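Local atomic coordinates of bacterial leucyl aminopeptidase (Legionella pneumophila, PDB entry 6ESL), a protein that probably removes N-terminal amino acids, leucine among them, from peptides as a secreted zinc aminopeptidase of the M28 family. Residues 219-231 against 279-291. Sequence-based numbering, arbitrary orientation.
Sequences GAGDDGSGSSSIM and AVVQFDMTGYRND. With ZN (zinc ion), chain F; ZN (zinc ion), chain E.
Asp-222 and Asp-284 meet at a zinc ion, and their meeting illustrates how the start of a helix and the loop following a strand each bring an aspartate to a two-zinc centre. Asp-222 OD1 binds the zinc of chain F at 2.0 Å, while its OD2 turns to the zinc of chain E, 2.5 Å away, so one carboxylate bridges both metals. Asp-284 instead grips the chain F ion with both oxygens; OD2 is also hydrogen-bonded to Ser-334 OG. Its CG lies anti to the backbone N (chi1 -180°), which swings the carboxylate back to the metal although the CB is directed away from the helix. His-209 and Glu-257 each add a ligand, to the chain F and chain E ions respectively.

Next to the metal ligand Asp-222, Asp-223, which follows a cis peptide bond, receives Met-285 N on OD1 at 3.0 Å, the donor coming from 55° above the carboxylate plane. Next along, Ser-225 OG takes the N-H of Thr-286 almost straight (170°) and donates to Gly-221 O on a lone pair. Thr-286 OG1 donates to Ser-229 OG, itself hydrogen-bonded to Met-376 O. Farther from the zincs, Ile-230 CG2 presses obliquely on the Phe-283 ring, 3.4 Å from CD2. Gly-226, with no side chain to collide with Phe-283 O, brings its CA to 3.8 Å from that oxygen. A carboxylate bridging two zincs in this way is characteristic of the active site of M28 aminopeptidases and their relatives among the zinc exopeptidases.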
ATOM      1  N   GLY B 219     -13.968 -10.399  26.491  1.00 27.12           N
ATOM      2  CA  GLY B 219     -13.684  -9.719  25.236  1.00 26.69           C
ATOM      3  C   GLY B 219     -13.099  -8.358  25.347  1.00 26.72           C
ATOM      4  O   GLY B 219     -13.527  -7.443  24.679  1.00 27.45           O
ATOM      5  N   ALA B 220     -12.123  -8.202  26.235  1.00 26.72           N
ATOM      6  CA  ALA B 220     -11.595  -6.897  26.467  1.00 25.79           C
ATOM      7  C   ALA B 220     -10.882  -6.335  25.222  1.00 24.34           C
ATOM      8  O   ALA B 220     -11.138  -5.221  24.774  1.00 23.72           O
ATOM      9  CB  ALA B 220     -10.693  -6.943  27.700  1.00 27.21           C
ATOM     10  N   GLY B 221      -9.864  -7.060  24.804  1.00 23.13           N
ATOM     11  CA  GLY B 221      -9.105  -6.730  23.603  1.00 23.62           C
ATOM     12  C   GLY B 221      -9.962  -6.869  22.370  1.00 21.89           C
ATOM     13  O   GLY B 221     -10.115  -5.893  21.596  1.00 22.64           O
ATOM     14  N   ASP B 222     -10.534  -8.047  22.237  1.00 22.41           N
ATOM     15  CA  ASP B 222     -11.398  -8.268  21.099  1.00 23.04           C
ATOM     16  C   ASP B 222     -12.842  -8.390  21.416  1.00 21.25           C
ATOM     17  O   ASP B 222     -13.294  -9.456  21.826  1.00 24.17           O
ATOM     18  CB  ASP B 222     -10.858  -9.584  20.504  1.00 22.28           C
ATOM     19  CG  ASP B 222     -11.466  -9.962  19.183  1.00 25.00           C
ATOM     20  OD1 ASP B 222     -12.069  -9.109  18.486  1.00 22.68           O
ATOM     21  OD2 ASP B 222     -11.330 -11.148  18.839  1.00 26.28           O
ATOM     22  N   ASP B 223     -13.659  -7.365  21.057  1.00 20.57           N
ATOM     23  CA  ASP B 223     -13.284  -6.026  20.593  1.00 20.63           C
ATOM     24  C   ASP B 223     -13.961  -4.992  21.471  1.00 22.29           C
ATOM     25  O   ASP B 223     -14.411  -3.943  21.001  1.00 22.12           O
ATOM     26  CB  ASP B 223     -13.660  -5.812  19.148  1.00 19.86           C
ATOM     27  CG  ASP B 223     -13.161  -4.519  18.605  1.00 19.73           C
ATOM     28  OD1 ASP B 223     -12.157  -3.971  19.083  1.00 19.47           O
ATOM     29  OD2 ASP B 223     -13.764  -4.061  17.589  1.00 20.98           O
ATOM     30  N   GLY B 224     -13.912  -5.263  22.776  1.00 23.12           N
ATOM     31  CA  GLY B 224     -14.247  -4.263  23.762  1.00 23.87           C
ATOM     32  C   GLY B 224     -13.438  -2.983  23.565  1.00 24.37           C
ATOM     33  O   GLY B 224     -13.960  -1.892  23.615  1.00 25.40           O
ATOM     34  N   SER B 225     -12.125  -3.176  23.356  1.00 23.42           N
ATOM     35  CA  SER B 225     -11.185  -2.060  23.229  1.00 24.10           C
ATOM     36  C   SER B 225     -11.581  -1.180  22.057  1.00 23.57           C
ATOM     37  O   SER B 225     -11.712   0.032  22.207  1.00 25.48           O
ATOM     38  CB  SER B 225      -9.768  -2.599  23.096  1.00 23.49           C
ATOM     39  OG  SER B 225      -9.596  -3.397  21.904  1.00 21.47           O
ATOM     40  N   GLY B 226     -11.785  -1.743  20.896  1.00 23.36           N
ATOM     41  CA  GLY B 226     -12.154  -0.920  19.771  1.00 22.68           C
ATOM     42  C   GLY B 226     -13.504  -0.247  19.958  1.00 23.22           C
ATOM     43  O   GLY B 226     -13.682   0.940  19.626  1.00 23.71           O
ATOM     44  N   SER B 227     -14.455  -1.037  20.438  1.00 23.58           N
ATOM     45  CA  SER B 227     -15.826  -0.508  20.701  1.00 24.53           C
ATOM     46  C   SER B 227     -15.772   0.724  21.641  1.00 26.21           C
ATOM     47  O   SER B 227     -16.506   1.722  21.441  1.00 26.13           O
ATOM     48  CB  SER B 227     -16.630  -1.614  21.324  1.00 25.64           C
ATOM     49  OG  SER B 227     -16.937  -2.660  20.448  1.00 25.70           O
ATOM     50  N   SER B 228     -14.838   0.686  22.605  1.00 26.63           N
ATOM     51  CA  SER B 228     -14.700   1.774  23.571  1.00 28.18           C
ATOM     52  C   SER B 228     -13.932   2.940  23.075  1.00 28.69           C
ATOM     53  O   SER B 228     -14.250   4.111  23.367  1.00 27.31           O
ATOM     54  CB  SER B 228     -14.051   1.300  24.886  1.00 28.97           C
ATOM     55  OG  SER B 228     -14.761   0.199  25.448  1.00 30.84           O
ATOM     56  N   SER B 229     -12.834   2.640  22.382  1.00 26.55           N
ATOM     57  CA  SER B 229     -12.122   3.702  21.700  1.00 26.63           C
ATOM     58  C   SER B 229     -13.037   4.492  20.764  1.00 27.44           C
ATOM     59  O   SER B 229     -12.917   5.695  20.729  1.00 27.25           O
ATOM     60  CB  SER B 229     -10.905   3.135  20.893  1.00 26.43           C
ATOM     61  OG  SER B 229      -9.874   2.580  21.679  1.00 25.60           O
ATOM     62  N   ILE B 230     -13.886   3.825  19.949  1.00 26.60           N
ATOM     63  CA  ILE B 230     -14.726   4.617  19.030  1.00 27.27           C
ATOM     64  C   ILE B 230     -15.888   5.328  19.766  1.00 29.28           C
ATOM     65  O   ILE B 230     -16.360   6.368  19.305  1.00 30.26           O
ATOM     66  CB  ILE B 230     -15.241   3.864  17.780  1.00 26.75           C
ATOM     67  CG1 ILE B 230     -16.268   2.836  18.161  1.00 27.37           C
ATOM     68  CG2 ILE B 230     -14.051   3.255  16.986  1.00 25.51           C
ATOM     69  CD1 ILE B 230     -17.044   2.372  16.952  1.00 27.72           C
ATOM     70  N   MET B 231     -16.324   4.787  20.907  1.00 29.36           N
ATOM     71  CA  MET B 231     -17.364   5.467  21.716  1.00 32.63           C
ATOM     72  C   MET B 231     -16.855   6.812  22.208  1.00 33.66           C
ATOM     73  O   MET B 231     -17.602   7.780  22.214  1.00 35.35           O
ATOM     74  CB  MET B 231     -17.851   4.605  22.879  1.00 32.89           C
ATOM     75  CG  MET B 231     -19.015   5.262  23.738  1.00 35.77           C
ATOM     76  SD  MET B 231     -20.501   5.454  22.711  1.00 38.15           S
ATOM     77  CE  MET B 231     -21.055   3.757  22.732  1.00 36.28           C
ATOM     78  N   ALA B 279     -15.432   6.700   2.740  1.00 37.34           N
ATOM     79  CA  ALA B 279     -14.320   5.998   3.391  1.00 35.32           C
ATOM     80  C   ALA B 279     -14.739   5.382   4.739  1.00 33.98           C
ATOM     81  O   ALA B 279     -15.529   5.985   5.513  1.00 33.62           O
ATOM     82  CB  ALA B 279     -13.135   6.928   3.576  1.00 36.59           C
ATOM     83  N   VAL B 280     -14.137   4.216   5.015  1.00 29.16           N
ATOM     84  CA  VAL B 280     -14.434   3.426   6.205  1.00 28.94           C
ATOM     85  C   VAL B 280     -13.132   3.095   6.975  1.00 28.46           C
ATOM     86  O   VAL B 280     -12.110   2.723   6.350  1.00 27.91           O
ATOM     87  CB  VAL B 280     -15.117   2.120   5.768  1.00 29.23           C
ATOM     88  CG1 VAL B 280     -15.483   1.306   6.951  1.00 29.53           C
ATOM     89  CG2 VAL B 280     -16.356   2.464   4.970  1.00 30.42           C
ATOM     90  N   VAL B 281     -13.153   3.193   8.307  1.00 26.60           N
ATOM     91  CA  VAL B 281     -12.098   2.626   9.109  1.00 25.45           C
ATOM     92  C   VAL B 281     -12.724   1.620  10.085  1.00 25.94           C
ATOM     93  O   VAL B 281     -13.911   1.795  10.538  1.00 28.20           O
ATOM     94  CB  VAL B 281     -11.250   3.715   9.832  1.00 25.45           C
ATOM     95  CG1 VAL B 281     -12.090   4.568  10.746  1.00 25.78           C
ATOM     96  CG2 VAL B 281     -10.054   3.164  10.593  1.00 24.72           C
ATOM     97  N   GLN B 282     -11.966   0.586  10.389  1.00 23.39           N
ATOM     98  CA  GLN B 282     -12.343  -0.422  11.348  1.00 23.33           C
ATOM     99  C   GLN B 282     -11.363  -0.442  12.521  1.00 23.00           C
ATOM    100  O   GLN B 282     -10.125  -0.533  12.336  1.00 21.36           O
ATOM    101  CB  GLN B 282     -12.397  -1.781  10.658  1.00 22.49           C
ATOM    102  CG  GLN B 282     -12.586  -3.026  11.527  1.00 21.62           C
ATOM    103  CD  GLN B 282     -13.959  -3.121  12.144  1.00 22.61           C
ATOM    104  OE1 GLN B 282     -14.824  -2.257  11.920  1.00 24.46           O
ATOM    105  NE2 GLN B 282     -14.204  -4.238  12.853  1.00 20.93           N
ATOM    106  N   PHE B 283     -11.936  -0.423  13.715  1.00 21.74           N
ATOM    107  CA  PHE B 283     -11.176  -0.604  14.984  1.00 21.70           C
ATOM    108  C   PHE B 283     -11.498  -1.933  15.627  1.00 22.13           C
ATOM    109  O   PHE B 283     -12.621  -2.112  16.230  1.00 23.53           O
ATOM    110  CB  PHE B 283     -11.419   0.572  15.913  1.00 22.34           C
ATOM    111  CG  PHE B 283     -10.876   1.853  15.400  1.00 23.99           C
ATOM    112  CD1 PHE B 283      -9.541   2.224  15.656  1.00 24.70           C
ATOM    113  CD2 PHE B 283     -11.631   2.682  14.644  1.00 24.29           C
ATOM    114  CE1 PHE B 283      -9.008   3.401  15.133  1.00 24.84           C
ATOM    115  CE2 PHE B 283     -11.136   3.865  14.176  1.00 25.20           C
ATOM    116  CZ  PHE B 283      -9.785   4.178  14.369  1.00 24.94           C
ATOM    117  N   ASP B 284     -10.583  -2.866  15.394  1.00 20.21           N
ATOM    118  CA  ASP B 284     -10.643  -4.185  15.960  1.00 20.99           C
ATOM    119  C   ASP B 284      -9.328  -4.423  16.684  1.00 21.38           C
ATOM    120  O   ASP B 284      -8.290  -4.681  16.076  1.00 19.82           O
ATOM    121  CB  ASP B 284     -10.829  -5.233  14.863  1.00 20.90           C
ATOM    122  CG  ASP B 284     -10.908  -6.644  15.412  1.00 22.64           C
ATOM    123  OD1 ASP B 284     -10.819  -6.808  16.647  1.00 23.68           O
ATOM    124  OD2 ASP B 284     -11.057  -7.589  14.609  1.00 21.46           O
ATOM    125  N   MET B 285      -9.407  -4.326  18.000  1.00 19.51           N
ATOM    126  CA  MET B 285      -8.310  -4.578  18.920  1.00 20.78           C
ATOM    127  C   MET B 285      -7.401  -3.339  18.931  1.00 22.50           C
ATOM    128  O   MET B 285      -6.589  -3.050  18.010  1.00 20.22           O
ATOM    129  CB  MET B 285      -7.562  -5.894  18.729  1.00 21.32           C
ATOM    130  CG  MET B 285      -8.481  -7.075  18.626  1.00 21.21           C
ATOM    131  SD  MET B 285      -7.709  -8.663  18.456  1.00 24.19           S
ATOM    132  CE  MET B 285      -6.660  -8.452  17.024  1.00 24.32           C
ATOM    133  N   THR B 286      -7.567  -2.582  20.004  1.00 21.67           N
ATOM    134  CA  THR B 286      -6.884  -1.285  20.180  1.00 23.13           C
ATOM    135  C   THR B 286      -6.104  -1.156  21.493  1.00 22.15           C
ATOM    136  O   THR B 286      -5.571  -0.077  21.820  1.00 21.34           O
ATOM    137  CB  THR B 286      -7.914  -0.137  20.150  1.00 25.21           C
ATOM    138  OG1 THR B 286      -8.778  -0.210  21.267  1.00 26.09           O
ATOM    139  CG2 THR B 286      -8.668  -0.075  18.831  1.00 24.57           C
ATOM    140  N   GLY B 287      -6.000  -2.247  22.243  1.00 22.68           N
ATOM    141  CA  GLY B 287      -5.414  -2.156  23.578  1.00 24.81           C
ATOM    142  C   GLY B 287      -4.221  -2.978  23.990  1.00 25.78           C
ATOM    143  O   GLY B 287      -3.601  -2.675  24.984  1.00 26.63           O
ATOM    144  N   TYR B 288      -3.921  -4.049  23.277  1.00 25.75           N
ATOM    145  CA  TYR B 288      -2.822  -4.907  23.679  1.00 25.85           C
ATOM    146  C   TYR B 288      -1.603  -4.514  23.006  1.00 27.21           C
ATOM    147  O   TYR B 288      -1.577  -4.312  21.748  1.00 26.99           O
ATOM    148  CB  TYR B 288      -3.172  -6.387  23.392  1.00 26.93           C
ATOM    149  CG  TYR B 288      -2.010  -7.349  23.721  1.00 28.07           C
ATOM    150  CD1 TYR B 288      -1.846  -7.898  25.025  1.00 31.06           C
ATOM    151  CD2 TYR B 288      -1.124  -7.736  22.724  1.00 28.86           C
ATOM    152  CE1 TYR B 288      -0.792  -8.791  25.283  1.00 32.38           C
ATOM    153  CE2 TYR B 288      -0.092  -8.608  22.988  1.00 31.51           C
ATOM    154  CZ  TYR B 288       0.050  -9.108  24.284  1.00 32.76           C
ATOM    155  OH  TYR B 288       1.119  -9.923  24.496  1.00 40.30           O
ATOM    156  N   ARG B 289      -0.513  -4.372  23.789  1.00 27.40           N
ATOM    157  CA  ARG B 289       0.789  -4.076  23.266  1.00 28.13           C
ATOM    158  C   ARG B 289       1.661  -5.275  23.454  1.00 30.01           C
ATOM    159  O   ARG B 289       1.666  -5.902  24.508  1.00 30.49           O
ATOM    160  CB  ARG B 289       1.434  -2.855  23.976  1.00 27.40           C
ATOM    161  CG  ARG B 289       0.971  -1.503  23.446  1.00 26.13           C
ATOM    162  CD  ARG B 289       1.703  -0.387  24.173  1.00 27.14           C
ATOM    163  NE  ARG B 289       1.261   0.904  23.681  1.00 27.46           N
ATOM    164  CZ  ARG B 289       1.689   2.054  24.164  1.00 28.98           C
ATOM    165  NH1 ARG B 289       2.610   2.044  25.136  1.00 30.27           N
ATOM    166  NH2 ARG B 289       1.250   3.189  23.634  1.00 29.23           N
ATOM    167  N   ASN B 290       2.374  -5.637  22.403  1.00 31.46           N
ATOM    168  CA  ASN B 290       3.269  -6.739  22.570  1.00 33.00           C
ATOM    169  C   ASN B 290       4.371  -6.461  23.602  1.00 35.52           C
ATOM    170  O   ASN B 290       4.915  -7.354  24.254  1.00 35.73           O
ATOM    171  CB  ASN B 290       3.899  -6.965  21.208  1.00 37.57           C
ATOM    172  CG  ASN B 290       4.363  -8.324  21.092  1.00 39.65           C
ATOM    173  OD1 ASN B 290       3.502  -9.257  21.203  1.00 51.18           O
ATOM    174  ND2 ASN B 290       5.673  -8.484  20.955  1.00 42.86           N
ATOM    175  N   ASP B 291       4.812  -5.209  23.598  1.00 35.15           N
ATOM    176  CA  ASP B 291       5.845  -4.687  24.523  1.00 35.68           C
ATOM    177  C   ASP B 291       5.231  -3.377  25.016  1.00 33.89           C
ATOM    178  O   ASP B 291       5.011  -2.470  24.224  1.00 32.42           O
ATOM    179  CB  ASP B 291       7.095  -4.529  23.703  1.00 36.34           C
ATOM    180  CG  ASP B 291       8.229  -3.836  24.431  1.00 43.39           C
ATOM    181  OD1 ASP B 291       8.103  -3.425  25.614  1.00 40.92           O
ATOM    182  OD2 ASP B 291       9.277  -3.714  23.751  1.00 47.43           O
TER
HETATM  183 ZN    ZN F 402     -12.218  -8.730  16.568  1.00 23.88          ZN
HETATM  184 ZN    ZN E 401     -12.327 -11.411  16.578  1.00 74.30          ZN
HETATM  185  O   HOH W   1     -10.180  -9.430  16.185  1.00 17.30           O